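Long-range contact in SusD family protein (Bacteroides uniformis, PDB 7KV1), which probably binds beta-glucans at the cell surface of a gut bacterium, as a SusD-family surface glycan-binding protein: residues 343-357 against 454-466. Sequence-based numbering, arbitrary orientation.
Sequences TYQMFSEQDKRRDAT and VLTERRLEFVGEG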
ATOM      1  N   THR A 343       4.401  18.541  -5.070  1.00 22.78           N
ATOM      2  CA  THR A 343       3.909  17.307  -5.740  1.00 22.48           C
ATOM      3  C   THR A 343       3.207  17.651  -7.064  1.00 23.77           C
ATOM      4  O   THR A 343       3.342  16.882  -8.063  1.00 22.67           O
ATOM      5  CB  THR A 343       3.007  16.508  -4.800  1.00 21.34           C
ATOM      6  OG1 THR A 343       3.703  16.439  -3.559  1.00 20.54           O
ATOM      7  CG2 THR A 343       2.677  15.131  -5.321  1.00 22.09           C
ATOM      8  N   TYR A 344       2.398  18.706  -7.076  1.00 22.46           N
ATOM      9  CA  TYR A 344       1.781  19.174  -8.336  1.00 22.05           C
ATOM     10  C   TYR A 344       2.914  19.589  -9.281  1.00 21.86           C
ATOM     11  O   TYR A 344       2.931  19.173 -10.462  1.00 22.21           O
ATOM     12  CB  TYR A 344       0.763  20.278  -8.053  1.00 22.39           C
ATOM     13  CG  TYR A 344       0.201  20.898  -9.300  1.00 23.05           C
ATOM     14  CD1 TYR A 344      -0.861  20.323  -9.979  1.00 23.93           C
ATOM     15  CD2 TYR A 344       0.777  22.042  -9.829  1.00 26.69           C
ATOM     16  CE1 TYR A 344      -1.356  20.881 -11.151  1.00 22.77           C
ATOM     17  CE2 TYR A 344       0.290  22.623 -10.990  1.00 26.91           C
ATOM     18  CZ  TYR A 344      -0.773  22.033 -11.653  1.00 26.04           C
ATOM     19  OH  TYR A 344      -1.207  22.578 -12.819  1.00 27.11           O
ATOM     20  N   GLN A 345       3.860  20.384  -8.800  1.00 22.37           N
ATOM     21  CA  GLN A 345       4.894  21.022  -9.682  1.00 24.10           C
ATOM     22  C   GLN A 345       5.928  20.016 -10.221  1.00 24.32           C
ATOM     23  O   GLN A 345       6.582  20.338 -11.223  1.00 23.21           O
ATOM     24  CB  GLN A 345       5.610  22.151  -8.935  1.00 25.64           C
ATOM     25  CG  GLN A 345       4.678  23.293  -8.589  1.00 26.78           C
ATOM     26  CD  GLN A 345       5.357  24.362  -7.768  1.00 30.55           C
ATOM     27  OE1 GLN A 345       6.285  24.111  -7.001  1.00 32.80           O
ATOM     28  NE2 GLN A 345       4.865  25.573  -7.914  1.00 31.32           N
ATOM     29  N   MET A 346       6.043  18.797  -9.688  1.00 23.23           N
ATOM     30  CA  MET A 346       7.078  17.840 -10.185  1.00 22.63           C
ATOM     31  C   MET A 346       6.646  17.273 -11.542  1.00 22.38           C
ATOM     32  O   MET A 346       7.498  16.752 -12.257  1.00 23.11           O
ATOM     33  CB  MET A 346       7.329  16.701  -9.190  1.00 24.98           C
ATOM     34  CG  MET A 346       6.221  15.652  -9.151  1.00 24.00           C
ATOM     35  SD  MET A 346       6.471  14.557  -7.712  1.00 25.61           S
ATOM     36  CE  MET A 346       5.059  13.472  -7.894  1.00 21.95           C
ATOM     37  N   PHE A 347       5.361  17.344 -11.906  1.00 22.20           N
ATOM     38  CA  PHE A 347       4.891  16.798 -13.194  1.00 23.69           C
ATOM     39  C   PHE A 347       5.187  17.795 -14.315  1.00 26.61           C
ATOM     40  O   PHE A 347       4.950  19.024 -14.134  1.00 22.86           O
ATOM     41  CB  PHE A 347       3.401  16.453 -13.124  1.00 24.85           C
ATOM     42  CG  PHE A 347       3.023  15.311 -12.206  1.00 22.92           C
ATOM     43  CD1 PHE A 347       3.037  14.003 -12.651  1.00 22.40           C
ATOM     44  CD2 PHE A 347       2.488  15.565 -10.957  1.00 23.21           C
ATOM     45  CE1 PHE A 347       2.621  12.970 -11.836  1.00 23.20           C
ATOM     46  CE2 PHE A 347       2.090  14.528 -10.130  1.00 24.08           C
ATOM     47  CZ  PHE A 347       2.182  13.230 -10.560  1.00 24.05           C
ATOM     48  N   SER A 348       5.599  17.302 -15.487  1.00 27.19           N
ATOM     49  CA  SER A 348       5.604  18.151 -16.707  1.00 29.97           C
ATOM     50  C   SER A 348       4.154  18.410 -17.145  1.00 30.66           C
ATOM     51  O   SER A 348       3.288  17.561 -16.884  1.00 29.63           O
ATOM     52  CB  SER A 348       6.447  17.567 -17.800  1.00 30.97           C
ATOM     53  OG  SER A 348       5.895  16.351 -18.256  1.00 36.22           O
ATOM     54  N   GLU A 349       3.912  19.524 -17.845  1.00 33.04           N
ATOM     55  CA  GLU A 349       2.602  19.892 -18.455  1.00 32.77           C
ATOM     56  C   GLU A 349       2.086  18.758 -19.349  1.00 30.58           C
ATOM     57  O   GLU A 349       0.870  18.553 -19.372  1.00 34.56           O
ATOM     58  CB  GLU A 349       2.734  21.197 -19.259  1.00 34.75           C
ATOM     59  N   GLN A 350       2.975  18.043 -20.046  1.00 29.56           N
ATOM     60  CA  GLN A 350       2.641  16.910 -20.958  1.00 30.59           C
ATOM     61  C   GLN A 350       2.273  15.632 -20.168  1.00 29.99           C
ATOM     62  O   GLN A 350       1.689  14.727 -20.782  1.00 27.90           O
ATOM     63  CB  GLN A 350       3.810  16.605 -21.896  1.00 33.56           C
ATOM     64  N   ASP A 351       2.606  15.536 -18.873  1.00 26.32           N
ATOM     65  CA  ASP A 351       2.362  14.291 -18.083  1.00 24.99           C
ATOM     66  C   ASP A 351       0.859  14.122 -17.837  1.00 24.98           C
ATOM     67  O   ASP A 351       0.274  14.904 -17.079  1.00 24.35           O
ATOM     68  CB  ASP A 351       3.178  14.275 -16.797  1.00 25.47           C
ATOM     69  CG  ASP A 351       3.329  12.890 -16.187  1.00 23.20           C
ATOM     70  OD1 ASP A 351       2.356  12.147 -16.299  1.00 21.60           O
ATOM     71  OD2 ASP A 351       4.445  12.581 -15.617  1.00 21.72           O
ATOM     72  N   LYS A 352       0.257  13.098 -18.426  1.00 22.83           N
ATOM     73  CA  LYS A 352      -1.187  12.849 -18.280  1.00 24.99           C
ATOM     74  C   LYS A 352      -1.510  12.474 -16.834  1.00 25.42           C
ATOM     75  O   LYS A 352      -2.684  12.532 -16.486  1.00 25.16           O
ATOM     76  CB  LYS A 352      -1.656  11.765 -19.249  1.00 27.17           C
ATOM     77  CG  LYS A 352      -1.623  12.180 -20.706  1.00 30.50           C
ATOM     78  CD  LYS A 352      -2.038  11.085 -21.636  1.00 34.72           C
ATOM     79  CE  LYS A 352      -2.040  11.545 -23.077  1.00 37.99           C
ATOM     80  NZ  LYS A 352      -2.426  10.425 -23.965  1.00 43.79           N
ATOM     81  N   ARG A 353      -0.519  12.090 -16.026  1.00 25.21           N
ATOM     82  CA  ARG A 353      -0.780  11.677 -14.626  1.00 23.71           C
ATOM     83  C   ARG A 353      -1.105  12.901 -13.776  1.00 24.66           C
ATOM     84  O   ARG A 353      -1.816  12.731 -12.804  1.00 24.38           O
ATOM     85  CB  ARG A 353       0.401  10.904 -14.051  1.00 21.62           C
ATOM     86  CG  ARG A 353       0.599   9.583 -14.766  1.00 21.54           C
ATOM     87  CD  ARG A 353       1.889   8.875 -14.388  1.00 21.09           C
ATOM     88  NE  ARG A 353       3.054   9.620 -14.861  1.00 20.80           N
ATOM     89  CZ  ARG A 353       4.260   9.112 -14.993  1.00 19.84           C
ATOM     90  NH1 ARG A 353       4.485   7.854 -14.685  1.00 19.22           N
ATOM     91  NH2 ARG A 353       5.245   9.876 -15.428  1.00 21.51           N
ATOM     92  N   ARG A 354      -0.635  14.084 -14.150  1.00 25.28           N
ATOM     93  CA  ARG A 354      -0.826  15.286 -13.302  1.00 25.71           C
ATOM     94  C   ARG A 354      -2.318  15.548 -13.066  1.00 26.88           C
ATOM     95  O   ARG A 354      -2.700  15.678 -11.903  1.00 24.56           O
ATOM     96  CB  ARG A 354      -0.199  16.541 -13.878  1.00 24.26           C
ATOM     97  CG  ARG A 354      -0.318  17.710 -12.910  1.00 24.95           C
ATOM     98  CD  ARG A 354       0.414  18.928 -13.400  1.00 23.70           C
ATOM     99  NE  ARG A 354      -0.348  19.573 -14.449  1.00 24.26           N
ATOM    100  CZ  ARG A 354       0.009  20.690 -15.070  1.00 25.90           C
ATOM    101  NH1 ARG A 354       1.150  21.289 -14.786  1.00 27.01           N
ATOM    102  NH2 ARG A 354      -0.776  21.202 -15.997  1.00 27.80           N
ATOM    103  N   ASP A 355      -3.136  15.651 -14.111  1.00 26.68           N
ATOM    104  CA  ASP A 355      -4.571  15.978 -13.889  1.00 28.81           C
ATOM    105  C   ASP A 355      -5.304  14.773 -13.259  1.00 23.90           C
ATOM    106  O   ASP A 355      -6.233  15.006 -12.490  1.00 23.79           O
ATOM    107  CB  ASP A 355      -5.206  16.530 -15.161  1.00 33.99           C
ATOM    108  CG  ASP A 355      -4.686  17.908 -15.571  1.00 35.43           C
ATOM    109  OD1 ASP A 355      -3.926  18.586 -14.775  1.00 39.34           O
ATOM    110  OD2 ASP A 355      -5.009  18.284 -16.694  1.00 41.46           O
ATOM    111  N   ALA A 356      -4.869  13.532 -13.462  1.00 21.92           N
ATOM    112  CA  ALA A 356      -5.514  12.352 -12.819  1.00 22.58           C
ATOM    113  C   ALA A 356      -5.075  12.226 -11.356  1.00 20.78           C
ATOM    114  O   ALA A 356      -5.702  11.434 -10.615  1.00 22.52           O
ATOM    115  CB  ALA A 356      -5.172  11.071 -13.530  1.00 24.54           C
ATOM    116  N   THR A 357      -4.029  12.931 -10.962  1.00 19.79           N
ATOM    117  CA  THR A 357      -3.419  12.786  -9.604  1.00 20.52           C
ATOM    118  C   THR A 357      -3.891  13.940  -8.720  1.00 19.97           C
ATOM    119  O   THR A 357      -4.183  13.722  -7.532  1.00 19.49           O
ATOM    120  CB  THR A 357      -1.891  12.689  -9.722  1.00 19.82           C
ATOM    121  OG1 THR A 357      -1.574  11.487 -10.426  1.00 19.14           O
ATOM    122  CG2 THR A 357      -1.221  12.688  -8.372  1.00 20.66           C
ATOM    123  N   VAL A 454      14.177   4.833 -12.486  1.00 17.11           N
ATOM    124  CA  VAL A 454      13.049   3.957 -12.054  1.00 16.96           C
ATOM    125  C   VAL A 454      12.470   4.534 -10.754  1.00 16.83           C
ATOM    126  O   VAL A 454      11.249   4.695 -10.667  1.00 19.08           O
ATOM    127  CB  VAL A 454      13.461   2.491 -11.906  1.00 16.99           C
ATOM    128  CG1 VAL A 454      12.266   1.618 -11.532  1.00 17.22           C
ATOM    129  CG2 VAL A 454      14.147   1.982 -13.157  1.00 19.52           C
ATOM    130  N   LEU A 455      13.298   4.870  -9.765  1.00 18.35           N
ATOM    131  CA  LEU A 455      12.768   5.442  -8.500  1.00 17.98           C
ATOM    132  C   LEU A 455      11.998   6.735  -8.795  1.00 19.23           C
ATOM    133  O   LEU A 455      10.929   6.995  -8.153  1.00 18.25           O
ATOM    134  CB  LEU A 455      13.935   5.658  -7.526  1.00 19.72           C
ATOM    135  CG  LEU A 455      14.721   4.407  -7.163  1.00 18.73           C
ATOM    136  CD1 LEU A 455      15.820   4.778  -6.206  1.00 19.84           C
ATOM    137  CD2 LEU A 455      13.813   3.319  -6.566  1.00 19.10           C
ATOM    138  N   THR A 456      12.489   7.577  -9.702  1.00 17.85           N
ATOM    139  CA  THR A 456      11.766   8.830 -10.046  1.00 18.98           C
ATOM    140  C   THR A 456      10.423   8.479 -10.672  1.00 19.14           C
ATOM    141  O   THR A 456       9.416   9.106 -10.301  1.00 23.64           O
ATOM    142  CB  THR A 456      12.607   9.741 -10.949  1.00 21.48           C
ATOM    143  OG1 THR A 456      13.719  10.124 -10.143  1.00 21.36           O
ATOM    144  CG2 THR A 456      11.830  10.935 -11.473  1.00 19.91           C
ATOM    145  N   GLU A 457      10.395   7.517 -11.585  1.00 18.43           N
ATOM    146  CA  GLU A 457       9.151   7.107 -12.270  1.00 19.13           C
ATOM    147  C   GLU A 457       8.123   6.553 -11.270  1.00 17.95           C
ATOM    148  O   GLU A 457       6.925   6.878 -11.401  1.00 16.32           O
ATOM    149  CB  GLU A 457       9.432   6.117 -13.394  1.00 19.22           C
ATOM    150  CG  GLU A 457       8.370   6.144 -14.453  1.00 21.01           C
ATOM    151  CD  GLU A 457       8.292   7.443 -15.241  1.00 22.89           C
ATOM    152  OE1 GLU A 457       9.368   8.011 -15.532  1.00 22.36           O
ATOM    153  OE2 GLU A 457       7.143   7.872 -15.564  1.00 23.48           O
ATOM    154  N   ARG A 458       8.572   5.825 -10.257  1.00 16.68           N
ATOM    155  CA  ARG A 458       7.709   5.323  -9.177  1.00 19.07           C
ATOM    156  C   ARG A 458       7.055   6.514  -8.465  1.00 18.28           C
ATOM    157  O   ARG A 458       5.895   6.402  -8.108  1.00 17.56           O
ATOM    158  CB  ARG A 458       8.509   4.441  -8.200  1.00 18.77           C
ATOM    159  CG  ARG A 458       8.954   3.108  -8.779  1.00 19.07           C
ATOM    160  CD  ARG A 458       9.778   2.336  -7.775  1.00 17.54           C
ATOM    161  NE  ARG A 458       8.875   1.821  -6.776  1.00 18.08           N
ATOM    162  CZ  ARG A 458       8.233   0.655  -6.865  1.00 20.55           C
ATOM    163  NH1 ARG A 458       8.436  -0.145  -7.887  1.00 20.91           N
ATOM    164  NH2 ARG A 458       7.384   0.281  -5.937  1.00 19.26           N
ATOM    165  N   ARG A 459       7.785   7.602  -8.234  1.00 18.45           N
ATOM    166  CA  ARG A 459       7.220   8.760  -7.514  1.00 20.63           C
ATOM    167  C   ARG A 459       6.093   9.372  -8.367  1.00 20.63           C
ATOM    168  O   ARG A 459       5.023   9.693  -7.834  1.00 19.21           O
ATOM    169  CB  ARG A 459       8.294   9.816  -7.243  1.00 22.40           C
ATOM    170  CG  ARG A 459       7.741  10.988  -6.448  1.00 23.92           C
ATOM    171  CD  ARG A 459       8.610  12.191  -6.151  1.00 27.73           C
ATOM    172  NE  ARG A 459       7.822  12.923  -5.141  1.00 33.29           N
ATOM    173  CZ  ARG A 459       8.086  14.136  -4.683  1.00 37.31           C
ATOM    174  NH1 ARG A 459       9.122  14.816  -5.145  1.00 32.27           N
ATOM    175  NH2 ARG A 459       7.268  14.688  -3.797  1.00 40.13           N
ATOM    176  N   LEU A 460       6.325   9.518  -9.666  1.00 19.01           N
ATOM    177  CA  LEU A 460       5.324  10.123 -10.570  1.00 19.03           C
ATOM    178  C   LEU A 460       4.093   9.207 -10.690  1.00 20.15           C
ATOM    179  O   LEU A 460       2.936   9.719 -10.815  1.00 19.69           O
ATOM    180  CB  LEU A 460       5.958  10.408 -11.932  1.00 19.55           C
ATOM    181  CG  LEU A 460       7.124  11.396 -11.948  1.00 21.69           C
ATOM    182  CD1 LEU A 460       7.770  11.423 -13.337  1.00 24.92           C
ATOM    183  CD2 LEU A 460       6.661  12.796 -11.587  1.00 24.36           C
ATOM    184  N   GLU A 461       4.297   7.899 -10.669  1.00 19.94           N
ATOM    185  CA  GLU A 461       3.264   6.917 -11.054  1.00 18.25           C
ATOM    186  C   GLU A 461       2.298   6.669  -9.891  1.00 17.59           C
ATOM    187  O   GLU A 461       1.131   6.390 -10.178  1.00 15.84           O
ATOM    188  CB  GLU A 461       3.934   5.635 -11.534  1.00 19.05           C
ATOM    189  CG  GLU A 461       3.000   4.534 -12.030  1.00 19.24           C
ATOM    190  CD  GLU A 461       2.252   4.844 -13.311  1.00 21.74           C
ATOM    191  OE1 GLU A 461       2.726   5.714 -14.042  1.00 20.20           O
ATOM    192  OE2 GLU A 461       1.186   4.194 -13.567  1.00 20.42           O
ATOM    193  N   PHE A 462       2.758   6.766  -8.644  1.00 17.78           N
ATOM    194  CA  PHE A 462       2.054   6.166  -7.483  1.00 17.46           C
ATOM    195  C   PHE A 462       1.661   7.204  -6.426  1.00 17.16           C
ATOM    196  O   PHE A 462       1.414   6.827  -5.270  1.00 15.40           O
ATOM    197  CB  PHE A 462       2.904   5.034  -6.914  1.00 17.69           C
ATOM    198  CG  PHE A 462       3.089   3.891  -7.874  1.00 18.12           C
ATOM    199  CD1 PHE A 462       2.003   3.188  -8.377  1.00 19.33           C
ATOM    200  CD2 PHE A 462       4.355   3.507  -8.265  1.00 20.71           C
ATOM    201  CE1 PHE A 462       2.184   2.179  -9.301  1.00 20.61           C
ATOM    202  CE2 PHE A 462       4.543   2.455  -9.152  1.00 19.97           C
ATOM    203  CZ  PHE A 462       3.451   1.802  -9.674  1.00 20.01           C
ATOM    204  N   VAL A 463       1.558   8.475  -6.788  1.00 16.38           N
ATOM    205  CA  VAL A 463       1.142   9.519  -5.807  1.00 17.03           C
ATOM    206  C   VAL A 463      -0.198   9.094  -5.196  1.00 17.43           C
ATOM    207  O   VAL A 463      -1.125   8.838  -5.938  1.00 17.36           O
ATOM    208  CB  VAL A 463       1.088  10.937  -6.401  1.00 16.96           C
ATOM    209  CG1 VAL A 463       0.525  11.933  -5.402  1.00 17.24           C
ATOM    210  CG2 VAL A 463       2.443  11.379  -6.907  1.00 15.66           C
ATOM    211  N   GLY A 464      -0.253   9.015  -3.869  1.00 16.80           N
ATOM    212  CA  GLY A 464      -1.492   8.755  -3.122  1.00 18.66           C
ATOM    213  C   GLY A 464      -1.796   7.270  -3.028  1.00 20.44           C
ATOM    214  O   GLY A 464      -2.903   6.930  -2.535  1.00 20.35           O
ATOM    215  N   GLU A 465      -0.856   6.415  -3.438  1.00 17.79           N
ATOM    216  CA  GLU A 465      -1.048   4.940  -3.437  1.00 18.77           C
ATOM    217  C   GLU A 465      -0.171   4.259  -2.382  1.00 18.18           C
ATOM    218  O   GLU A 465      -0.111   3.015  -2.382  1.00 19.99           O
ATOM    219  CB  GLU A 465      -0.778   4.409  -4.853  1.00 20.04           C
ATOM    220  CG  GLU A 465      -1.755   4.932  -5.884  1.00 19.25           C
ATOM    221  CD  GLU A 465      -1.553   4.320  -7.255  1.00 19.66           C
ATOM    222  OE1 GLU A 465      -1.803   3.105  -7.427  1.00 21.83           O
ATOM    223  OE2 GLU A 465      -1.148   5.074  -8.151  1.00 18.80           O
ATOM    224  N   GLY A 466       0.470   5.030  -1.503  1.00 18.19           N
ATOM    225  CA  GLY A 466       1.205   4.489  -0.334  1.00 20.04           C
ATOM    226  C   GLY A 466       2.511   3.792  -0.690  1.00 18.10           C
ATOM    227  O   GLY A 466       2.889   2.861   0.073  1.00 19.17           O
TER
HETATM  228  O   HOH W   1       0.454   9.673  -9.794  1.00 16.91           O
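A bend at chi3 of Arg353 (-67°) and one at chi2 in both Glu457 (66°) and Glu461 bring a guanidinium and two carboxylates together, closing a salt-bridge network within the SusD-family fold. It joins helix 353-357 and the turn leading into it to helix 451-461; the short axial segments lie 11.5 Å apart. Both NH1 and NH2 of Arg353 donate to the single atom OE2 of Glu457, an end-on grip confirmed by two 2.8 Å separations, both bonds distinctly bent. NH1 also meets OE1 of Glu461, nearly in line with that oxygen's C-O bond. Asp351 completes the set of acceptors: Arg353 grips it side-on, NE to OD1 on its syn lone pair and NH2 to OD2, while OD1 also accepts from the backbone N of Arg353, a capping bond. Five bonds to three carboxylates thus fix the orientation of the guanidinium plane, since the NH1 and NH2 partners lie within 8° of it, and CB of Leu460 rests 3.6 Å above one face. The second oxygens of Glu457 and Glu461 are engaged by Arg438 and by Arg407 and Arg440, respectively, which probably helps offset the gathered negative charge.

Beside this network, Leu460 CD2 lies 3.8 Å from Met346 CG and also touches the Phe347 ring, whose edge faces Leu460 O. Met346 SD sits over one face of the Arg459 guanidinium, 3.3 Å above its plane, and Met346 CE presses on Val463 CG2. Thr357 CG2 packs against CB and CG1 of Val463, in the loop that follows helix 451-461, and a water bridges the segments, donating to Thr357 OG1 (2.8 Å) and Leu460 O (2.7 Å).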